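Local coordinates for iminosuccinate reductase (Paracoccus denitrificans, PDB 6RQA), which reduces iminosuccinate to L-aspartate with NADH, regenerating the amino-group donor for the first step of the beta-hydroxyaspartate cycle in glyoxylate assimilation, at residues V138-K146 against L291-R302; G155-R165 against M185-L196. All blocks are in the same frame, centred on the assembly; numbering follows the deposited sequence.

How the interactions relate
Both contacts belong to the domain built on the parallel sheet that carries NAD, and their centres lie about 25 Å apart. Interaction 1 is largely buried. It sets the C-terminal end of helix 125-143 against helix 291-295 and the loop after it, with an apolar seam at one end and an arginine bonded to a backbone carbonyl at the other. Interaction 2, nested inside the chain loop that interaction 1 closes, is partly buried and joins two successive helices beside the dinucleotide. It too pairs an apolar core with an arginine that reads backbone oxygens, but adds a salt bridge at its more exposed end and reaches the cofactor, which interaction 1 does not touch.

Interaction 1 of 2, residues V138-K146 against L291-R302; sequences VSIKYLAPK and LGAVVAGDDPGR
At the margin of the dinucleotide-binding domain, V138, S139, Y142 and L143, on the last turns of helix 125-143, pack against L291, V294 and V295 of the short helix that follows strand 288-290, itself the outermost strand of the parallel sheet within this chain. The two helix axes cross at 56°. L291 reaches in with both methyls: its CD2 meets S139 CB at 3.7 Å, while its CD1 faces L143 CD1, also at 3.7 Å. Y142 is held on both sides of its ring. V295 CG2 sits over one face in a CH-pi contact, 3.9 Å from the centroid, and K141 CG lies toward the rim of the other face. Y142 CB packs against V294 CG1 at 3.7 Å, the two side chains running in opposite senses. The phenol hydroxyl is held from beyond the contact by E44 on helix 36-51.

Past the Schellman turn at G297, the loop returns along L143 and delivers R302. The R302 side chain runs out straight and then bends at chi3 (-70°), which brings its guanidinium edge-on to the carbonyl of L143. R302 NE donates to L143 O at 2.8 Å and 164°, with the oxygen close to the guanidinium plane, and NH2 adds a weak second bond to the same atom. P145 CG covers one guanidinium face, 3.4 Å from R302 NH2, which also donates to T235 O. With an alanine at R302, the carbonyls of L143 and T235 would probably lose these donors and P145 the flat group it rests on. Taken together, a buried cation is met here by backbone oxygens, and its charge probably complements the partial negative end of helix 125-143.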
loop_
_atom_site.group_PDB
_atom_site.type_symbol
_atom_site.label_atom_id
_atom_site.label_comp_id
_atom_site.label_asym_id
_atom_site.label_seq_id
_atom_site.Cartn_x
_atom_site.Cartn_y
_atom_site.Cartn_z
ATOM N N VAL A 138 -8.670 -9.621 -23.975
ATOM C CA VAL A 138 -9.949 -10.133 -23.489
ATOM C C VAL A 138 -11.100 -9.321 -24.071
ATOM O O VAL A 138 -12.110 -9.880 -24.516
ATOM C CB VAL A 138 -9.975 -10.136 -21.948
ATOM C CG1 VAL A 138 -11.369 -10.468 -21.438
ATOM C CG2 VAL A 138 -8.961 -11.130 -21.403
ATOM N N SER A 139 -10.963 -7.992 -24.083
ATOM C CA SER A 139 -11.994 -7.151 -24.681
ATOM C C SER A 139 -12.151 -7.434 -26.167
ATOM O O SER A 139 -13.263 -7.348 -26.700
ATOM C CB SER A 139 -11.669 -5.675 -24.457
ATOM O OG SER A 139 -10.564 -5.273 -25.247
ATOM N N ILE A 140 -11.056 -7.771 -26.852
ATOM C CA ILE A 140 -11.143 -8.118 -28.267
ATOM C C ILE A 140 -11.951 -9.398 -28.449
ATOM O O ILE A 140 -12.863 -9.464 -29.280
ATOM C CB ILE A 140 -9.736 -8.246 -28.878
ATOM C CG1 ILE A 140 -9.043 -6.884 -28.919
ATOM C CG2 ILE A 140 -9.807 -8.851 -30.273
ATOM C CD1 ILE A 140 -7.639 -6.934 -29.474
ATOM N N LYS A 141 -11.636 -10.428 -27.661
ATOM C CA LYS A 141 -12.325 -11.707 -27.801
ATOM C C LYS A 141 -13.830 -11.574 -27.592
ATOM O O LYS A 141 -14.609 -12.292 -28.229
ATOM C CB LYS A 141 -11.744 -12.724 -26.819
ATOM C CG LYS A 141 -12.391 -14.098 -26.885
ATOM C CD LYS A 141 -11.881 -15.002 -25.776
ATOM C CE LYS A 141 -12.612 -16.335 -25.765
ATOM N NZ LYS A 141 -12.143 -17.211 -24.655
ATOM N N TYR A 142 -14.260 -10.656 -26.724
ATOM C CA TYR A 142 -15.665 -10.553 -26.357
ATOM C C TYR A 142 -16.392 -9.364 -26.971
ATOM O O TYR A 142 -17.621 -9.295 -26.861
ATOM C CB TYR A 142 -15.811 -10.495 -24.827
ATOM C CG TYR A 142 -15.517 -11.808 -24.132
ATOM C CD1 TYR A 142 -16.496 -12.788 -24.016
ATOM C CD2 TYR A 142 -14.266 -12.067 -23.590
ATOM C CE1 TYR A 142 -16.235 -13.991 -23.383
ATOM C CE2 TYR A 142 -13.994 -13.267 -22.955
ATOM C CZ TYR A 142 -14.983 -14.223 -22.854
ATOM O OH TYR A 142 -14.718 -15.418 -22.223
ATOM N N LEU A 143 -15.686 -8.429 -27.614
ATOM C CA LEU A 143 -16.330 -7.233 -28.146
ATOM C C LEU A 143 -15.965 -6.889 -29.585
ATOM O O LEU A 143 -16.615 -6.013 -30.165
ATOM C CB LEU A 143 -16.016 -6.015 -27.262
ATOM C CG LEU A 143 -16.391 -6.109 -25.782
ATOM C CD1 LEU A 143 -15.843 -4.915 -25.019
ATOM C CD2 LEU A 143 -17.901 -6.210 -25.611
ATOM N N ALA A 144 -14.963 -7.534 -30.177
ATOM C CA ALA A 144 -14.552 -7.177 -31.526
ATOM C C ALA A 144 -15.649 -7.514 -32.535
ATOM O O ALA A 144 -16.408 -8.470 -32.347
ATOM C CB ALA A 144 -13.265 -7.901 -31.909
ATOM N N PRO A 145 -15.758 -6.736 -33.611
ATOM C CA PRO A 145 -16.745 -7.050 -34.648
ATOM C C PRO A 145 -16.483 -8.415 -35.265
ATOM O O PRO A 145 -15.347 -8.892 -35.318
ATOM C CB PRO A 145 -16.555 -5.925 -35.673
ATOM C CG PRO A 145 -15.923 -4.811 -34.901
ATOM C CD PRO A 145 -15.044 -5.477 -33.888
ATOM N N LYS A 146 -17.558 -9.043 -35.729
ATOM C CA LYS A 146 -17.463 -10.373 -36.315
ATOM C C LYS A 146 -16.596 -10.343 -37.566
ATOM O O LYS A 146 -16.875 -9.598 -38.511
ATOM C CB LYS A 146 -18.859 -10.903 -36.637
ATOM C CG LYS A 146 -19.920 -9.822 -36.822
ATOM C CD LYS A 146 -20.896 -9.785 -35.647
ATOM C CE LYS A 146 -20.588 -8.649 -34.681
ATOM N NZ LYS A 146 -20.821 -7.312 -35.297
ATOM N N LEU A 291 -16.519 -5.017 -18.566
ATOM C CA LEU A 291 -16.087 -6.062 -19.488
ATOM C C LEU A 291 -16.261 -7.443 -18.872
ATOM O O LEU A 291 -16.603 -8.404 -19.570
ATOM C CB LEU A 291 -14.633 -5.837 -19.897
ATOM C CG LEU A 291 -14.028 -6.915 -20.801
ATOM C CD1 LEU A 291 -14.774 -6.985 -22.126
ATOM C CD2 LEU A 291 -12.548 -6.677 -21.026
ATOM N N GLY A 292 -16.033 -7.560 -17.561
ATOM C CA GLY A 292 -16.181 -8.846 -16.902
ATOM C C GLY A 292 -17.588 -9.402 -16.976
ATOM O O GLY A 292 -17.775 -10.621 -17.029
ATOM N N ALA A 293 -18.597 -8.526 -16.970
ATOM C CA ALA A 293 -19.974 -8.992 -17.095
ATOM C C ALA A 293 -20.215 -9.652 -18.446
ATOM O O ALA A 293 -21.054 -10.554 -18.557
ATOM C CB ALA A 293 -20.947 -7.833 -16.885
ATOM N N VAL A 294 -19.494 -9.218 -19.482
ATOM C CA VAL A 294 -19.565 -9.897 -20.770
ATOM C C VAL A 294 -18.876 -11.253 -20.691
ATOM O O VAL A 294 -19.342 -12.239 -21.276
ATOM C CB VAL A 294 -18.951 -9.015 -21.872
ATOM C CG1 VAL A 294 -19.104 -9.675 -23.234
ATOM C CG2 VAL A 294 -19.589 -7.636 -21.863
ATOM N N VAL A 295 -17.760 -11.327 -19.961
ATOM C CA VAL A 295 -17.037 -12.587 -19.827
ATOM C C VAL A 295 -17.849 -13.587 -19.015
ATOM O O VAL A 295 -17.900 -14.778 -19.344
ATOM C CB VAL A 295 -15.650 -12.339 -19.204
ATOM C CG1 VAL A 295 -14.863 -13.636 -19.124
ATOM C CG2 VAL A 295 -14.888 -11.290 -20.001
ATOM N N ALA A 296 -18.502 -13.123 -17.952
ATOM C CA ALA A 296 -19.291 -13.992 -17.087
ATOM C C ALA A 296 -20.646 -14.357 -17.679
ATOM O O ALA A 296 -21.414 -15.072 -17.025
ATOM C CB ALA A 296 -19.490 -13.335 -15.720
ATOM N N GLY A 297 -20.962 -13.889 -18.884
ATOM C CA GLY A 297 -22.217 -14.214 -19.524
ATOM C C GLY A 297 -23.405 -13.381 -19.095
ATOM O O GLY A 297 -24.511 -13.605 -19.603
ATOM N N ASP A 298 -23.220 -12.427 -18.180
ATOM C CA ASP A 298 -24.327 -11.595 -17.723
ATOM C C ASP A 298 -24.627 -10.438 -18.667
ATOM O O ASP A 298 -25.736 -9.896 -18.626
ATOM C CB ASP A 298 -24.034 -11.051 -16.322
ATOM C CG ASP A 298 -23.908 -12.150 -15.282
ATOM O OD1 ASP A 298 -22.915 -12.904 -15.328
ATOM O OD2 ASP A 298 -24.804 -12.258 -14.418
ATOM N N ASP A 299 -23.674 -10.052 -19.511
ATOM C CA ASP A 299 -23.849 -8.961 -20.451
ATOM C C ASP A 299 -23.674 -9.484 -21.871
ATOM O O ASP A 299 -22.682 -10.171 -22.154
ATOM C CB ASP A 299 -22.835 -7.833 -20.170
ATOM C CG ASP A 299 -23.160 -6.545 -20.912
ATOM O OD1 ASP A 299 -23.319 -6.578 -22.151
ATOM O OD2 ASP A 299 -23.249 -5.490 -20.250
ATOM N N PRO A 300 -24.608 -9.198 -22.784
ATOM C CA PRO A 300 -24.438 -9.675 -24.166
ATOM C C PRO A 300 -23.252 -9.047 -24.876
ATOM O O PRO A 300 -22.685 -9.675 -25.779
ATOM C CB PRO A 300 -25.769 -9.297 -24.834
ATOM C CG PRO A 300 -26.313 -8.184 -24.000
ATOM C CD PRO A 300 -25.877 -8.476 -22.594
ATOM N N GLY A 301 -22.861 -7.831 -24.501
ATOM C CA GLY A 301 -21.673 -7.218 -25.057
ATOM C C GLY A 301 -21.941 -6.232 -26.175
ATOM O O GLY A 301 -22.644 -5.236 -25.980
ATOM N N ARG A 302 -21.376 -6.504 -27.353
ATOM C CA ARG A 302 -21.504 -5.581 -28.477
ATOM C C ARG A 302 -22.951 -5.471 -28.945
ATOM O O ARG A 302 -23.499 -4.367 -29.047
ATOM C CB ARG A 302 -20.598 -6.027 -29.624
ATOM C CG ARG A 302 -20.946 -5.405 -30.967
ATOM C CD ARG A 302 -19.930 -5.781 -32.034
ATOM N NE ARG A 302 -18.643 -5.128 -31.809
ATOM C CZ ARG A 302 -18.323 -3.928 -32.283
ATOM N NH1 ARG A 302 -19.197 -3.246 -33.011
ATOM N NH2 ARG A 302 -17.130 -3.411 -32.029
#

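Interaction 2 of 2, residues G155-R165 against M185-L196; sequences GAGHQSAFQMR and MLSRLADTAAEL. With NAD (nicotinamide-adenine-dinucleotide), chain C.
R188 lies across the first turn of helix 158-170, its chain extended from CG to NE with CG opposite the backbone N (chi1 -177°), which carries the guanidinium over to the carbonyls there. R188 NH1 donates to H158 O, though the length of this bond is doubtful as modelled. R188 NE makes a weak bond to G157 O at 2.9 Å, an oxygen that also accepts from the hydroxyl of S160. A161 CB lies over one guanidinium face, 3.6 Å from R188 NH1, and the imidazole of H158 is turned only 22° from the guanidinium plane.

Deeper in, M164 lies at a slant across L189, T192 and L196. A bend at its last torsion brings M164 CE to L189 CD2 at 3.6 Å, its sulfur lies beside T192 and A193, and M164 CG meets L196 CD1 at 3.7 Å. L189 also covers A156, L189 CG to A156 CB at 3.8 Å. Toward the C-terminal end of helix 186-195, R165 NH1 and E195 OE1 form a salt bridge of 3.2 Å, guanidinium and carboxylate nearly coplanar, their planes 27° apart, though the hydrogen bond is weak.

The cofactor lies at the N-terminal end of helix 158-170. H158 N donates to NAD O2A at 2.9 Å and Q159 N to NAD O1N, while the M185 thioether end rests against the ribose hydroxyl O3B and G157 CA lies against NAD O5B. Strand 150-154, the glycine-rich GxGxxS turn, helix 158-170 and strand 175-179 form the beta-alpha-beta unit of a Rossmann fold, the helix N-terminus facing the pyrophosphate; helix 186-195, next in the chain, packs alongside helix 158-170.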
loop_
_atom_site.group_PDB
_atom_site.type_symbol
_atom_site.label_atom_id
_atom_site.label_comp_id
_atom_site.label_asym_id
_atom_site.label_seq_id
_atom_site.Cartn_x
_atom_site.Cartn_y
_atom_site.Cartn_z
ATOM N N GLY A 155 -0.149 4.221 -31.369
ATOM C CA GLY A 155 0.936 4.282 -30.391
ATOM C C GLY A 155 1.952 3.201 -30.694
ATOM O O GLY A 155 1.619 2.052 -30.981
ATOM N N ALA A 156 3.228 3.586 -30.630
ATOM C CA ALA A 156 4.335 2.682 -30.911
ATOM C C ALA A 156 5.339 2.666 -29.764
ATOM O O ALA A 156 6.540 2.486 -29.985
ATOM C CB ALA A 156 5.027 3.060 -32.219
ATOM N N GLY A 157 4.856 2.831 -28.537
ATOM C CA GLY A 157 5.721 2.845 -27.378
ATOM C C GLY A 157 6.226 1.472 -26.990
ATOM O O GLY A 157 6.166 0.529 -27.785
ATOM N N HIS A 158 6.723 1.350 -25.758
ATOM C CA HIS A 158 7.275 0.080 -25.296
ATOM C C HIS A 158 6.206 -1.006 -25.254
ATOM O O HIS A 158 6.423 -2.128 -25.727
ATOM C CB HIS A 158 7.915 0.261 -23.919
ATOM C CG HIS A 158 8.298 -1.026 -23.253
ATOM N ND1 HIS A 158 7.586 -1.560 -22.201
ATOM C CD2 HIS A 158 9.320 -1.882 -23.488
ATOM C CE1 HIS A 158 8.152 -2.689 -21.816
ATOM N NE2 HIS A 158 9.207 -2.908 -22.581
ATOM N N GLN A 159 5.040 -0.689 -24.693
ATOM C CA GLN A 159 3.998 -1.690 -24.506
ATOM C C GLN A 159 3.215 -1.990 -25.777
ATOM O O GLN A 159 2.460 -2.969 -25.797
ATOM C CB GLN A 159 3.038 -1.247 -23.402
ATOM C CG GLN A 159 3.690 -1.146 -22.037
ATOM C CD GLN A 159 2.684 -0.928 -20.931
ATOM O OE1 GLN A 159 1.525 -0.609 -21.188
ATOM N NE2 GLN A 159 3.122 -1.105 -19.691
ATOM N N SER A 160 3.377 -1.186 -26.832
ATOM C CA SER A 160 2.632 -1.425 -28.066
ATOM C C SER A 160 2.975 -2.776 -28.678
ATOM O O SER A 160 2.118 -3.408 -29.309
ATOM C CB SER A 160 2.900 -0.304 -29.070
ATOM O OG SER A 160 4.267 -0.275 -29.446
ATOM N N ALA A 161 4.217 -3.237 -28.507
ATOM C CA ALA A 161 4.589 -4.554 -29.012
ATOM C C ALA A 161 3.820 -5.654 -28.291
ATOM O O ALA A 161 3.317 -6.590 -28.925
ATOM C CB ALA A 161 6.095 -4.765 -28.865
ATOM N N PHE A 162 3.713 -5.555 -26.964
ATOM C CA PHE A 162 2.964 -6.551 -26.204
ATOM C C PHE A 162 1.489 -6.534 -26.582
ATOM O O PHE A 162 0.844 -7.588 -26.642
ATOM C CB PHE A 162 3.140 -6.308 -24.705
ATOM C CG PHE A 162 4.571 -6.349 -24.252
ATOM C CD1 PHE A 162 5.159 -7.546 -23.885
ATOM C CD2 PHE A 162 5.329 -5.191 -24.200
ATOM C CE1 PHE A 162 6.476 -7.588 -23.471
ATOM C CE2 PHE A 162 6.646 -5.227 -23.786
ATOM C CZ PHE A 162 7.219 -6.428 -23.422
ATOM N N GLN A 163 0.938 -5.347 -26.847
ATOM C CA GLN A 163 -0.463 -5.258 -27.243
ATOM C C GLN A 163 -0.704 -5.959 -28.574
ATOM O O GLN A 163 -1.716 -6.648 -28.747
ATOM C CB GLN A 163 -0.895 -3.792 -27.323
ATOM C CG GLN A 163 -0.676 -2.998 -26.041
ATOM C CD GLN A 163 -1.576 -3.443 -24.902
ATOM O OE1 GLN A 163 -2.708 -3.876 -25.120
ATOM N NE2 GLN A 163 -1.073 -3.337 -23.677
ATOM N N MET A 164 0.221 -5.805 -29.524
ATOM C CA MET A 164 0.036 -6.417 -30.836
ATOM C C MET A 164 0.161 -7.934 -30.763
ATOM O O MET A 164 -0.605 -8.657 -31.413
ATOM C CB MET A 164 1.043 -5.840 -31.834
ATOM C CG MET A 164 0.792 -6.261 -33.275
ATOM S SD MET A 164 1.996 -5.594 -34.442
ATOM C CE MET A 164 1.786 -3.838 -34.180
ATOM N N ARG A 165 1.116 -8.437 -29.978
ATOM C CA ARG A 165 1.281 -9.882 -29.856
ATOM C C ARG A 165 0.073 -10.524 -29.185
ATOM O O ARG A 165 -0.389 -11.588 -29.615
ATOM C CB ARG A 165 2.561 -10.206 -29.084
ATOM C CG ARG A 165 3.831 -10.075 -29.909
ATOM C CD ARG A 165 5.032 -10.657 -29.178
ATOM N NE ARG A 165 5.530 -9.770 -28.130
ATOM C CZ ARG A 165 6.536 -8.917 -28.294
ATOM N NH1 ARG A 165 7.155 -8.835 -29.464
ATOM N NH2 ARG A 165 6.925 -8.146 -27.287
ATOM N N MET A 185 9.033 6.044 -34.269
ATOM C CA MET A 185 8.841 4.844 -33.463
ATOM C C MET A 185 8.022 3.773 -34.171
ATOM O O MET A 185 7.900 2.665 -33.639
ATOM C CB MET A 185 8.170 5.201 -32.135
ATOM C CG MET A 185 9.133 5.651 -31.050
ATOM S SD MET A 185 8.300 6.051 -29.502
ATOM C CE MET A 185 7.681 7.691 -29.864
ATOM N N LEU A 186 7.471 4.067 -35.353
ATOM C CA LEU A 186 6.643 3.095 -36.062
ATOM C C LEU A 186 7.412 1.839 -36.450
ATOM O O LEU A 186 6.789 0.828 -36.792
ATOM C CB LEU A 186 6.032 3.737 -37.308
ATOM C CG LEU A 186 4.919 4.758 -37.060
ATOM C CD1 LEU A 186 4.544 5.470 -38.349
ATOM C CD2 LEU A 186 3.697 4.082 -36.451
ATOM N N SER A 187 8.747 1.875 -36.409
ATOM C CA SER A 187 9.530 0.679 -36.705
ATOM C C SER A 187 9.273 -0.424 -35.686
ATOM O O SER A 187 9.414 -1.609 -36.006
ATOM C CB SER A 187 11.018 1.025 -36.752
ATOM O OG SER A 187 11.432 1.657 -35.553
ATOM N N ARG A 188 8.897 -0.056 -34.458
ATOM C CA ARG A 188 8.588 -1.059 -33.446
ATOM C C ARG A 188 7.320 -1.829 -33.799
ATOM O O ARG A 188 7.222 -3.031 -33.529
ATOM C CB ARG A 188 8.458 -0.394 -32.077
ATOM C CG ARG A 188 8.212 -1.356 -30.928
ATOM C CD ARG A 188 8.429 -0.665 -29.591
ATOM N NE ARG A 188 8.063 -1.518 -28.464
ATOM C CZ ARG A 188 8.902 -2.345 -27.849
ATOM N NH1 ARG A 188 8.480 -3.084 -26.832
ATOM N NH2 ARG A 188 10.163 -2.434 -28.251
ATOM N N LEU A 189 6.340 -1.154 -34.405
ATOM C CA LEU A 189 5.128 -1.843 -34.836
ATOM C C LEU A 189 5.401 -2.742 -36.036
ATOM O O LEU A 189 4.890 -3.866 -36.105
ATOM C CB LEU A 189 4.034 -0.829 -35.169
ATOM C CG LEU A 189 3.565 0.086 -34.036
ATOM C CD1 LEU A 189 2.434 0.988 -34.509
ATOM C CD2 LEU A 189 3.137 -0.732 -32.826
ATOM N N ALA A 190 6.203 -2.265 -36.992
ATOM C CA ALA A 190 6.495 -3.068 -38.175
ATOM C C ALA A 190 7.313 -4.303 -37.820
ATOM O O ALA A 190 7.065 -5.390 -38.353
ATOM C CB ALA A 190 7.223 -2.220 -39.217
ATOM N N ASP A 191 8.287 -4.156 -36.918
ATOM C CA ASP A 191 9.123 -5.289 -36.533
ATOM C C ASP A 191 8.291 -6.399 -35.902
ATOM O O ASP A 191 8.411 -7.571 -36.278
ATOM C CB ASP A 191 10.225 -4.830 -35.577
ATOM C CG ASP A 191 11.325 -4.058 -36.282
ATOM O OD1 ASP A 191 11.252 -3.913 -37.520
ATOM O OD2 ASP A 191 12.264 -3.601 -35.598
ATOM N N THR A 192 7.434 -6.048 -34.939
ATOM C CA THR A 192 6.602 -7.058 -34.295
ATOM C C THR A 192 5.546 -7.606 -35.247
ATOM O O THR A 192 5.178 -8.782 -35.149
ATOM C CB THR A 192 5.947 -6.482 -33.040
ATOM O OG1 THR A 192 5.174 -5.326 -33.386
ATOM C CG2 THR A 192 7.010 -6.086 -32.031
ATOM N N ALA A 193 5.054 -6.779 -36.174
ATOM C CA ALA A 193 4.158 -7.288 -37.206
ATOM C C ALA A 193 4.854 -8.323 -38.080
ATOM O O ALA A 193 4.206 -9.250 -38.581
ATOM C CB ALA A 193 3.625 -6.138 -38.060
ATOM N N ALA A 194 6.168 -8.186 -38.273
ATOM C CA ALA A 194 6.915 -9.200 -39.008
ATOM C C ALA A 194 7.066 -10.482 -38.201
ATOM O O ALA A 194 7.058 -11.578 -38.774
ATOM C CB ALA A 194 8.288 -8.660 -39.407
ATOM N N GLU A 195 7.206 -10.368 -36.876
ATOM C CA GLU A 195 7.275 -11.559 -36.035
ATOM C C GLU A 195 5.970 -12.342 -36.069
ATOM O O GLU A 195 5.977 -13.572 -35.939
ATOM C CB GLU A 195 7.618 -11.173 -34.595
ATOM C CG GLU A 195 8.958 -10.477 -34.427
ATOM C CD GLU A 195 9.240 -10.104 -32.984
ATOM O OE1 GLU A 195 8.312 -10.196 -32.151
ATOM O OE2 GLU A 195 10.389 -9.722 -32.681
ATOM N N LEU A 196 4.846 -11.652 -36.242
ATOM C CA LEU A 196 3.534 -12.278 -36.291
ATOM C C LEU A 196 3.120 -12.677 -37.701
ATOM O O LEU A 196 2.001 -13.165 -37.886
ATOM C CB LEU A 196 2.485 -11.336 -35.693
ATOM C CG LEU A 196 2.765 -10.846 -34.271
ATOM C CD1 LEU A 196 1.811 -9.727 -33.894
ATOM C CD2 LEU A 196 2.668 -11.996 -33.282
HETATM P PA NAD C . 5.980 4.949 -23.775
HETATM O O1A NAD C . 6.324 6.339 -23.318
HETATM O O2A NAD C . 6.850 3.794 -24.151
HETATM O O5B NAD C . 5.306 5.370 -25.318
HETATM C C5B NAD C . 4.539 6.495 -25.129
HETATM C C4B NAD C . 3.869 6.844 -26.432
HETATM O O4B NAD C . 2.951 7.893 -26.188
HETATM C C3B NAD C . 4.978 7.400 -27.321
HETATM O O3B NAD C . 5.460 6.298 -28.019
HETATM C C2B NAD C . 4.203 8.376 -28.214
HETATM O O2B NAD C . 3.650 7.748 -29.321
HETATM C C1B NAD C . 3.008 8.814 -27.275
HETATM N N9A NAD C . 3.252 10.132 -26.678
HETATM C C8A NAD C . 4.296 10.572 -25.842
HETATM N N7A NAD C . 4.175 11.853 -25.495
HETATM C C5A NAD C . 2.993 12.279 -26.130
HETATM C C6A NAD C . 2.315 13.526 -26.161
HETATM N N6A NAD C . 2.823 14.586 -25.472
HETATM N N1A NAD C . 1.153 13.666 -26.879
HETATM C C2A NAD C . 0.709 12.554 -27.546
HETATM N N3A NAD C . 1.239 11.313 -27.607
HETATM C C4A NAD C . 2.402 11.215 -26.875
HETATM O O3 NAD C . 4.770 4.677 -22.747
HETATM P PN NAD C . 4.374 3.152 -22.561
HETATM O O1N NAD C . 4.208 2.252 -23.760
HETATM O O2N NAD C . 4.998 2.883 -21.238
HETATM O O5D NAD C . 2.685 3.158 -21.992
HETATM C C5D NAD C . 2.072 4.205 -22.613
HETATM C C4D NAD C . 0.786 4.499 -21.882
HETATM O O4D NAD C . 0.241 3.251 -21.402
HETATM C C3D NAD C . 1.158 5.345 -20.628
HETATM O O3D NAD C . 0.295 6.426 -20.635
HETATM C C2D NAD C . 0.861 4.385 -19.462
HETATM O O2D NAD C . 0.257 4.990 -18.369
HETATM C C1D NAD C . -0.239 3.522 -20.123
HETATM N N1N NAD C . -0.346 2.197 -19.392
HETATM C C2N NAD C . -1.612 1.730 -19.186
HETATM C C3N NAD C . -1.795 0.519 -18.521
HETATM C C7N NAD C . -3.210 0.083 -18.341
HETATM O O7N NAD C . -3.499 -0.960 -17.763
HETATM N N7N NAD C . -4.178 0.910 -18.857
HETATM C C4N NAD C . -0.684 -0.197 -18.073
HETATM C C5N NAD C . 0.593 0.303 -18.295
HETATM C C6N NAD C . 0.763 1.520 -18.966
#